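Local coordinates for protein beta-1,4-galactanase (Humicola insolens, PDB 1HJQ) that hydrolyses the beta-1,4-galactosidic linkages of type I arabinogalactans, as a fungal glycoside hydrolase of family 53, at residues Asn181-Asp186 and Ala219-Asp224; Val20-Val25 and Lys30-Ile35; Ser100-Leu105 and Trp150-Arg155. All coordinates share one frame; numbering follows the deposited sequence.

Contact 1 (Asn181-Asp186 and Ala219-Asp224); sequences NGWNWD and ASATLD
Trp183 lays one face of its indole over the backbone and side chains of Ser220 and Ala221. Ala221 CA sits over the five-membered ring of Trp183, 3.6 Å from its centroid and 18° off the ring normal. The methyl of the same residue reaches the pyrrole side, where Ala221 CB lies 3.4 Å from Trp183 CD1. Ser220 CB stands 3.8 Å from the centroid of the Trp183 six-membered ring, again over the face. The contacts of Ala221 CA and Ser220 CB are CH-pi, and no hydrogen bond joins the segments. Trp183 CG lies between the backbone N and the carbonyl carbon (chi1 56°), which turns the ring toward Ser220 and Ala221. The opposite face of the indole rests on CB of Asn181 and CB of Asn184, both near the margin of the ring system. A weak hydrogen bond, 3.3 Å and bent to 123°, runs from Trp183 NE1 to Asn181 OD1. A type I beta turn from Asn181 to Asn184 carries the tryptophan. On the other side Ala221 is the centre of an inverse gamma turn. Beyond the ring, Gly182 O accepts from Ser229 OG of helix 223-237. Asn184 and Thr222 are the N-caps of helices 185-198 and 223-237. The Trp183 side chain is about 9 Å from that of Glu135, probably the proton donor. The contact joins two successive beta-alpha loops of the TIM barrel, at the catalytic end of its strands.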
loop_
_atom_site.group_PDB
_atom_site.type_symbol
_atom_site.label_atom_id
_atom_site.label_comp_id
_atom_site.label_asym_id
_atom_site.label_seq_id
_atom_site.Cartn_x
_atom_site.Cartn_y
_atom_site.Cartn_z
ATOM N N ASN A 181 -1.799 -10.897 -2.600
ATOM C CA ASN A 181 -1.514 -12.289 -2.244
ATOM C C ASN A 181 -0.039 -12.628 -2.040
ATOM O O ASN A 181 0.458 -13.597 -2.599
ATOM C CB ASN A 181 -2.090 -13.233 -3.297
ATOM C CG ASN A 181 -3.601 -13.236 -3.311
ATOM O OD1 ASN A 181 -4.244 -13.033 -2.282
ATOM N ND2 ASN A 181 -4.178 -13.485 -4.474
ATOM N N GLY A 182 0.653 -11.837 -1.227
ATOM C CA GLY A 182 2.059 -12.078 -0.972
ATOM C C GLY A 182 2.340 -13.449 -0.407
ATOM O O GLY A 182 3.479 -13.909 -0.444
ATOM N N TRP A 183 1.312 -14.106 0.125
ATOM C CA TRP A 183 1.468 -15.448 0.688
ATOM C C TRP A 183 1.587 -16.480 -0.424
ATOM O O TRP A 183 2.164 -17.542 -0.230
ATOM C CB TRP A 183 0.277 -15.820 1.592
ATOM C CG TRP A 183 -1.067 -15.736 0.922
ATOM C CD1 TRP A 183 -1.923 -14.680 0.944
ATOM C CD2 TRP A 183 -1.673 -16.725 0.078
ATOM N NE1 TRP A 183 -3.026 -14.941 0.167
ATOM C CE2 TRP A 183 -2.899 -16.190 -0.378
ATOM C CE3 TRP A 183 -1.298 -18.010 -0.341
ATOM C CZ2 TRP A 183 -3.757 -16.895 -1.236
ATOM C CZ3 TRP A 183 -2.154 -18.713 -1.199
ATOM C CH2 TRP A 183 -3.368 -18.149 -1.634
ATOM N N ASN A 184 1.037 -16.174 -1.590
ATOM C CA ASN A 184 1.099 -17.100 -2.711
ATOM C C ASN A 184 2.391 -16.913 -3.510
ATOM O O ASN A 184 2.485 -16.016 -4.350
ATOM C CB ASN A 184 -0.096 -16.888 -3.629
ATOM C CG ASN A 184 -0.238 -17.994 -4.638
ATOM O OD1 ASN A 184 0.751 -18.447 -5.216
ATOM N ND2 ASN A 184 -1.469 -18.438 -4.860
ATOM N N TRP A 185 3.376 -17.772 -3.261
ATOM C CA TRP A 185 4.657 -17.675 -3.939
ATOM C C TRP A 185 4.607 -17.933 -5.448
ATOM O O TRP A 185 5.317 -17.274 -6.212
ATOM C CB TRP A 185 5.661 -18.621 -3.276
ATOM C CG TRP A 185 6.848 -18.952 -4.140
ATOM C CD1 TRP A 185 7.174 -20.177 -4.647
ATOM C CD2 TRP A 185 7.834 -18.036 -4.637
ATOM N NE1 TRP A 185 8.300 -20.083 -5.431
ATOM C CE2 TRP A 185 8.726 -18.782 -5.446
ATOM C CE3 TRP A 185 8.050 -16.657 -4.481
ATOM C CZ2 TRP A 185 9.819 -18.193 -6.101
ATOM C CZ3 TRP A 185 9.139 -16.070 -5.133
ATOM C CH2 TRP A 185 10.009 -16.840 -5.932
ATOM N N ASP A 186 3.788 -18.890 -5.878
ATOM C CA ASP A 186 3.686 -19.189 -7.298
ATOM C C ASP A 186 3.237 -17.947 -8.053
ATOM O O ASP A 186 3.701 -17.698 -9.168
ATOM C CB ASP A 186 2.702 -20.329 -7.558
ATOM C CG ASP A 186 3.146 -21.643 -6.928
ATOM O OD1 ASP A 186 4.366 -21.931 -6.946
ATOM O OD2 ASP A 186 2.270 -22.385 -6.421
ATOM N N ALA A 219 -8.123 -19.117 3.397
ATOM C CA ALA A 219 -7.481 -19.772 4.532
ATOM C C ALA A 219 -6.022 -20.076 4.215
ATOM O O ALA A 219 -5.256 -20.466 5.093
ATOM C CB ALA A 219 -8.224 -21.059 4.886
ATOM N N SER A 220 -5.644 -19.886 2.956
ATOM C CA SER A 220 -4.281 -20.150 2.498
ATOM C C SER A 220 -3.252 -19.106 2.908
ATOM O O SER A 220 -2.056 -19.360 2.842
ATOM C CB SER A 220 -4.263 -20.280 0.975
ATOM O OG SER A 220 -5.110 -21.330 0.550
ATOM N N ALA A 221 -3.718 -17.934 3.323
ATOM C CA ALA A 221 -2.824 -16.849 3.724
ATOM C C ALA A 221 -2.145 -17.081 5.078
ATOM O O ALA A 221 -2.240 -16.250 5.984
ATOM C CB ALA A 221 -3.595 -15.534 3.747
ATOM N N THR A 222 -1.450 -18.205 5.210
ATOM C CA THR A 222 -0.762 -18.531 6.454
ATOM C C THR A 222 0.497 -17.690 6.621
ATOM O O THR A 222 1.140 -17.306 5.641
ATOM C CB THR A 222 -0.357 -20.011 6.492
ATOM O OG1 THR A 222 0.575 -20.275 5.442
ATOM C CG2 THR A 222 -1.573 -20.901 6.301
ATOM N N LEU A 223 0.848 -17.397 7.864
ATOM C CA LEU A 223 2.045 -16.619 8.137
ATOM C C LEU A 223 3.256 -17.330 7.539
ATOM O O LEU A 223 4.177 -16.684 7.050
ATOM C CB LEU A 223 2.225 -16.455 9.645
ATOM C CG LEU A 223 1.112 -15.675 10.350
ATOM C CD1 LEU A 223 1.264 -15.808 11.860
ATOM C CD2 LEU A 223 1.169 -14.201 9.925
ATOM N N ASP A 224 3.250 -18.660 7.579
ATOM C CA ASP A 224 4.344 -19.461 7.041
ATOM C C ASP A 224 4.520 -19.255 5.541
ATOM O O ASP A 224 5.641 -19.086 5.062
ATOM C CB ASP A 224 4.104 -20.948 7.314
ATOM C CG ASP A 224 4.630 -21.393 8.669
ATOM O OD1 ASP A 224 5.138 -20.552 9.442
ATOM O OD2 ASP A 224 4.538 -22.601 8.962
#

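Contact 2 (Val20-Val25 and Lys30-Ile35); sequences VRYKNV and KPLEYI
The loop between helices 12-17 and 32-38 folds back on the start of the second helix, and Tyr22 meets Leu32 and Ile35 there. Leu32 CD1 lies over one face of the Tyr22 ring, 4.2 Å from its centroid and 18° off the normal. The Leu32 CG is anti to the backbone N (chi1 -170°), which carries the branched end to the ring. The opposite ring face is met by Val20 CG1, and the phenol OH bonds to Ala299 O. Ile35 points its CD1 at the loop backbone, where it comes 3.4 Å from Tyr22 CB and also lies against the Lys23 and Asn24 backbone. With an alanine here the CD1 contact would be gone, which would probably leave a gap under Tyr22 CB and the Lys23 backbone. All this belongs to the long connection between barrel strands 4-8 and 43-48. The backbones are tied once directly, by Lys30 N to Tyr22 O at 3.1 Å. A water forms a second link: it accepts from Tyr22 N and donates to Lys30 O at 2.8 Å. Farther along, Asn24 ND2 and Lys30 NZ converge on Glu38 OE1 of helix 32-38. The amide gives it a hydrogen bond and the ammonium a salt bridge, so the carboxylate accounts for two donors lying close together. Asn24 OD1 accepts from the backbone N of both Asn26 and Gln28.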
loop_
_atom_site.group_PDB
_atom_site.type_symbol
_atom_site.label_atom_id
_atom_site.label_comp_id
_atom_site.label_asym_id
_atom_site.label_seq_id
_atom_site.Cartn_x
_atom_site.Cartn_y
_atom_site.Cartn_z
ATOM N N VAL A 20 -15.740 13.840 11.078
ATOM C CA VAL A 20 -15.046 12.954 12.006
ATOM C C VAL A 20 -13.954 13.643 12.817
ATOM O O VAL A 20 -13.215 14.466 12.295
ATOM C CB VAL A 20 -14.395 11.772 11.266
ATOM C CG1 VAL A 20 -13.562 10.949 12.238
ATOM C CG2 VAL A 20 -15.469 10.912 10.615
ATOM N N ARG A 21 -13.856 13.289 14.093
ATOM C CA ARG A 21 -12.827 13.836 14.975
ATOM C C ARG A 21 -12.074 12.678 15.611
ATOM O O ARG A 21 -12.681 11.763 16.169
ATOM C CB ARG A 21 -13.453 14.698 16.065
ATOM C CG ARG A 21 -14.144 15.933 15.535
ATOM C CD ARG A 21 -13.152 16.930 14.984
ATOM N NE ARG A 21 -13.646 18.283 15.206
ATOM C CZ ARG A 21 -14.650 18.825 14.533
ATOM N NH1 ARG A 21 -15.254 18.122 13.582
ATOM N NH2 ARG A 21 -15.068 20.048 14.833
ATOM N N TYR A 22 -10.751 12.722 15.527
ATOM C CA TYR A 22 -9.918 11.661 16.080
ATOM C C TYR A 22 -9.289 12.024 17.416
ATOM O O TYR A 22 -9.002 13.189 17.691
ATOM C CB TYR A 22 -8.817 11.306 15.083
ATOM C CG TYR A 22 -9.331 10.714 13.793
ATOM C CD1 TYR A 22 -9.875 9.421 13.762
ATOM C CD2 TYR A 22 -9.293 11.447 12.602
ATOM C CE1 TYR A 22 -10.368 8.873 12.580
ATOM C CE2 TYR A 22 -9.787 10.907 11.406
ATOM C CZ TYR A 22 -10.324 9.618 11.402
ATOM O OH TYR A 22 -10.820 9.089 10.233
ATOM N N LYS A 23 -9.069 11.013 18.243
ATOM C CA LYS A 23 -8.453 11.203 19.549
ATOM C C LYS A 23 -7.535 10.016 19.793
ATOM O O LYS A 23 -7.732 8.955 19.206
ATOM C CB LYS A 23 -9.516 11.230 20.653
ATOM C CG LYS A 23 -10.692 12.169 20.407
ATOM C CD LYS A 23 -11.731 11.561 19.473
ATOM C CE LYS A 23 -12.856 12.550 19.232
ATOM N NZ LYS A 23 -13.931 11.975 18.386
ATOM N N ASN A 24 -6.533 10.185 20.646
ATOM C CA ASN A 24 -5.659 9.064 20.958
ATOM C C ASN A 24 -6.437 8.191 21.943
ATOM O O ASN A 24 -7.632 8.414 22.151
ATOM C CB ASN A 24 -4.335 9.542 21.568
ATOM C CG ASN A 24 -4.524 10.526 22.716
ATOM O OD1 ASN A 24 -5.502 10.459 23.464
ATOM N ND2 ASN A 24 -3.565 11.432 22.871
ATOM N N VAL A 25 -5.778 7.208 22.550
ATOM C CA VAL A 25 -6.458 6.309 23.491
ATOM C C VAL A 25 -7.051 7.021 24.695
ATOM O O VAL A 25 -7.966 6.512 25.335
ATOM C CB VAL A 25 -5.517 5.230 24.086
ATOM C CG1 VAL A 25 -6.210 3.872 24.077
ATOM C CG2 VAL A 25 -4.221 5.188 23.337
ATOM N N LYS A 30 -7.019 15.524 18.305
ATOM C CA LYS A 30 -5.915 16.150 17.570
ATOM C C LYS A 30 -5.962 15.635 16.134
ATOM O O LYS A 30 -6.703 14.695 15.828
ATOM C CB LYS A 30 -4.543 15.791 18.166
ATOM C CG LYS A 30 -4.568 15.151 19.535
ATOM C CD LYS A 30 -3.701 13.909 19.542
ATOM C CE LYS A 30 -2.318 14.174 20.092
ATOM N NZ LYS A 30 -2.252 13.911 21.560
ATOM N N PRO A 31 -5.185 16.252 15.233
ATOM C CA PRO A 31 -5.165 15.813 13.832
ATOM C C PRO A 31 -4.577 14.402 13.786
ATOM O O PRO A 31 -3.592 14.115 14.475
ATOM C CB PRO A 31 -4.267 16.840 13.158
ATOM C CG PRO A 31 -4.445 18.078 14.014
ATOM C CD PRO A 31 -4.428 17.505 15.409
ATOM N N LEU A 32 -5.175 13.530 12.978
ATOM C CA LEU A 32 -4.744 12.137 12.877
ATOM C C LEU A 32 -3.233 11.899 12.773
ATOM O O LEU A 32 -2.689 11.040 13.475
ATOM C CB LEU A 32 -5.453 11.466 11.699
ATOM C CG LEU A 32 -5.334 9.947 11.559
ATOM C CD1 LEU A 32 -5.788 9.272 12.834
ATOM C CD2 LEU A 32 -6.181 9.476 10.381
ATOM N N GLU A 33 -2.549 12.652 11.915
ATOM C CA GLU A 33 -1.112 12.452 11.757
ATOM C C GLU A 33 -0.375 12.447 13.099
ATOM O O GLU A 33 0.626 11.746 13.253
ATOM C CB GLU A 33 -0.494 13.503 10.810
ATOM C CG GLU A 33 -0.590 14.958 11.266
ATOM C CD GLU A 33 -1.835 15.657 10.747
ATOM O OE1 GLU A 33 -2.934 15.061 10.826
ATOM O OE2 GLU A 33 -1.717 16.807 10.267
ATOM N N TYR A 34 -0.865 13.209 14.075
ATOM C CA TYR A 34 -0.213 13.252 15.379
ATOM C C TYR A 34 -0.591 12.073 16.258
ATOM O O TYR A 34 0.238 11.576 17.023
ATOM C CB TYR A 34 -0.498 14.583 16.072
ATOM C CG TYR A 34 0.148 15.723 15.333
ATOM C CD1 TYR A 34 -0.601 16.566 14.511
ATOM C CD2 TYR A 34 1.531 15.908 15.386
ATOM C CE1 TYR A 34 0.013 17.565 13.756
ATOM C CE2 TYR A 34 2.155 16.900 14.635
ATOM C CZ TYR A 34 1.390 17.724 13.823
ATOM O OH TYR A 34 2.005 18.708 13.084
ATOM N N ILE A 35 -1.829 11.611 16.147
ATOM C CA ILE A 35 -2.246 10.442 16.911
ATOM C C ILE A 35 -1.441 9.252 16.394
ATOM O O ILE A 35 -1.071 8.365 17.162
ATOM C CB ILE A 35 -3.737 10.134 16.726
ATOM C CG1 ILE A 35 -4.575 11.247 17.357
ATOM C CG2 ILE A 35 -4.070 8.784 17.348
ATOM C CD1 ILE A 35 -6.046 11.127 17.079
HETATM O O HOH W 1 -9.127 15.094 14.549
#

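Contact 3 (Ser100-Leu105 and Trp150-Arg155); sequences SDINNL and WYNIAR
Asn152 is the first residue of helix 150-165 to press on Ile102. Its CB and amide carbon both lie 3.5 Å from Ile102 CD1. The amide oxygen is close to the same side chain, with Asn152 OD1 3.2 Å from Ile102 CG1. The amide thus presents its carbonyl side to an apolar branch, while its other end, Asn152 ND2, donates to Leu144 O in the loop before the helix. That bond should limit rotation of the amide. Ile102 reaches across because its CG1 is anti to the backbone N (chi1 -165°). One turn on, Arg155 crosses the same isoleucine at a slant. Arg155 CG packs 3.8 Å from Ile102 CG1, and the guanidinium passes the other branch, with Arg155 NH1 3.9 Å from Ile102 CG2. The far end of the arginine reaches Asn103. There Asn103 OD1 sits near the guanidinium plane, 3.5 Å from Arg155 NH2, with amide and guanidinium planes 39° apart. No hydrogen bond crosses between the segments. The start of helix 102-123 is fixed by Asp101, its N-cap, whose OD2 accepts from Asn104 N at 3.0 Å. Asp101 OD1 takes the Asn104 side-chain ND2 through its syn lone pair. Ile102 also touches Leu156, next along helix 150-165. This is the packing of two successive outer helices of a TIM barrel, joined near their N-terminal ends on the protein surface.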
loop_
_atom_site.group_PDB
_atom_site.type_symbol
_atom_site.label_atom_id
_atom_site.label_comp_id
_atom_site.label_asym_id
_atom_site.label_seq_id
_atom_site.Cartn_x
_atom_site.Cartn_y
_atom_site.Cartn_z
ATOM N N SER A 100 -3.974 4.710 -26.670
ATOM C CA SER A 100 -4.356 3.340 -26.997
ATOM C C SER A 100 -3.229 2.509 -27.599
ATOM O O SER A 100 -3.455 1.366 -27.986
ATOM C CB SER A 100 -5.510 3.347 -27.993
ATOM O OG SER A 100 -6.406 4.404 -27.718
ATOM N N ASP A 101 -2.037 3.077 -27.731
ATOM C CA ASP A 101 -0.918 2.307 -28.272
ATOM C C ASP A 101 0.162 2.295 -27.203
ATOM O O ASP A 101 0.354 3.283 -26.487
ATOM C CB ASP A 101 -0.392 2.898 -29.591
ATOM C CG ASP A 101 0.104 4.316 -29.444
ATOM O OD1 ASP A 101 -0.726 5.244 -29.408
ATOM O OD2 ASP A 101 1.328 4.503 -29.359
ATOM N N ILE A 102 0.860 1.169 -27.101
ATOM C CA ILE A 102 1.872 0.977 -26.078
ATOM C C ILE A 102 2.935 2.050 -25.963
ATOM O O ILE A 102 3.364 2.371 -24.852
ATOM C CB ILE A 102 2.567 -0.393 -26.229
ATOM C CG1 ILE A 102 3.349 -0.714 -24.954
ATOM C CG2 ILE A 102 3.492 -0.388 -27.445
ATOM C CD1 ILE A 102 2.492 -0.761 -23.697
ATOM N N ASN A 103 3.364 2.615 -27.086
ATOM C CA ASN A 103 4.396 3.639 -27.026
ATOM C C ASN A 103 3.871 4.933 -26.418
ATOM O O ASN A 103 4.537 5.552 -25.588
ATOM C CB ASN A 103 4.961 3.924 -28.413
ATOM C CG ASN A 103 6.030 4.993 -28.381
ATOM O OD1 ASN A 103 7.084 4.811 -27.767
ATOM N ND2 ASN A 103 5.757 6.126 -29.029
ATOM N N ASN A 104 2.680 5.345 -26.834
ATOM C CA ASN A 104 2.092 6.567 -26.305
ATOM C C ASN A 104 1.599 6.400 -24.877
ATOM O O ASN A 104 1.771 7.298 -24.059
ATOM C CB ASN A 104 0.948 7.047 -27.201
ATOM C CG ASN A 104 1.443 7.828 -28.408
ATOM O OD1 ASN A 104 2.312 8.701 -28.284
ATOM N ND2 ASN A 104 0.885 7.530 -29.577
ATOM N N LEU A 105 0.994 5.257 -24.570
ATOM C CA LEU A 105 0.501 5.004 -23.220
ATOM C C LEU A 105 1.670 5.056 -22.245
ATOM O O LEU A 105 1.593 5.695 -21.193
ATOM C CB LEU A 105 -0.177 3.636 -23.138
ATOM C CG LEU A 105 -0.654 3.245 -21.736
ATOM C CD1 LEU A 105 -1.650 4.275 -21.226
ATOM C CD2 LEU A 105 -1.289 1.870 -21.772
ATOM N N TRP A 150 2.839 -9.474 -21.006
ATOM C CA TRP A 150 4.095 -9.275 -20.311
ATOM C C TRP A 150 4.990 -8.209 -20.928
ATOM O O TRP A 150 5.597 -7.414 -20.208
ATOM C CB TRP A 150 4.830 -10.609 -20.225
ATOM C CG TRP A 150 4.024 -11.655 -19.511
ATOM C CD1 TRP A 150 3.618 -12.868 -20.004
ATOM C CD2 TRP A 150 3.542 -11.588 -18.162
ATOM N NE1 TRP A 150 2.918 -13.559 -19.044
ATOM C CE2 TRP A 150 2.854 -12.797 -17.904
ATOM C CE3 TRP A 150 3.626 -10.622 -17.143
ATOM C CZ2 TRP A 150 2.255 -13.068 -16.667
ATOM C CZ3 TRP A 150 3.032 -10.889 -15.916
ATOM C CH2 TRP A 150 2.352 -12.107 -15.688
ATOM N N TYR A 151 5.078 -8.184 -22.256
ATOM C CA TYR A 151 5.916 -7.190 -22.907
ATOM C C TYR A 151 5.418 -5.793 -22.580
ATOM O O TYR A 151 6.178 -4.960 -22.101
ATOM C CB TYR A 151 5.930 -7.368 -24.426
ATOM C CG TYR A 151 6.800 -6.335 -25.111
ATOM C CD1 TYR A 151 8.188 -6.401 -25.016
ATOM C CD2 TYR A 151 6.238 -5.257 -25.806
ATOM C CE1 TYR A 151 9.002 -5.423 -25.591
ATOM C CE2 TYR A 151 7.051 -4.270 -26.385
ATOM C CZ TYR A 151 8.432 -4.365 -26.271
ATOM O OH TYR A 151 9.255 -3.413 -26.839
ATOM N N ASN A 152 4.137 -5.537 -22.839
ATOM C CA ASN A 152 3.573 -4.221 -22.563
ATOM C C ASN A 152 3.762 -3.827 -21.106
ATOM O O ASN A 152 4.062 -2.672 -20.810
ATOM C CB ASN A 152 2.080 -4.171 -22.917
ATOM C CG ASN A 152 1.827 -4.150 -24.424
ATOM O OD1 ASN A 152 2.728 -3.862 -25.221
ATOM N ND2 ASN A 152 0.585 -4.441 -24.819
ATOM N N ILE A 153 3.594 -4.783 -20.196
ATOM C CA ILE A 153 3.738 -4.507 -18.766
ATOM C C ILE A 153 5.140 -4.023 -18.391
ATOM O O ILE A 153 5.296 -2.941 -17.805
ATOM C CB ILE A 153 3.392 -5.753 -17.914
ATOM C CG1 ILE A 153 1.923 -6.132 -18.130
ATOM C CG2 ILE A 153 3.634 -5.471 -16.448
ATOM C CD1 ILE A 153 1.522 -7.444 -17.501
ATOM N N ALA A 154 6.154 -4.813 -18.732
ATOM C CA ALA A 154 7.527 -4.441 -18.403
ATOM C C ALA A 154 7.824 -3.096 -19.046
ATOM O O ALA A 154 8.570 -2.268 -18.515
ATOM C CB ALA A 154 8.497 -5.497 -18.910
ATOM N N ARG A 155 7.208 -2.900 -20.202
ATOM C CA ARG A 155 7.345 -1.690 -20.992
ATOM C C ARG A 155 6.746 -0.525 -20.189
ATOM O O ARG A 155 7.363 0.526 -20.010
ATOM C CB ARG A 155 6.596 -1.914 -22.307
ATOM C CG ARG A 155 6.800 -0.889 -23.364
ATOM C CD ARG A 155 8.219 -0.851 -23.897
ATOM N NE ARG A 155 8.338 0.353 -24.702
ATOM C CZ ARG A 155 7.876 0.467 -25.941
ATOM N NH1 ARG A 155 7.287 -0.565 -26.536
ATOM N NH2 ARG A 155 7.940 1.637 -26.560
#

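In the fold
All three contacts belong to one eight-stranded parallel barrel and follow in series along the chain: contact 2, contact 3, contact 1. Contact 1 is the one near the catalytic centre. Its Trp183 side chain is about 11 Å from that of Glu245, probably the nucleophile. Contacts 2 and 3 lie away from that site and on opposite sides of the chain's centre, with their own centres 43 Å apart. Contacts 1 and 3 come nearer, about 9 Å between nearest atoms, whereas contacts 1 and 2 stay about 24 Å apart by the same measure. Contact 3 is close to the attached N-acetylglucosamine, which touches Asn104 and lies about 8 Å from the Asn103 side chain.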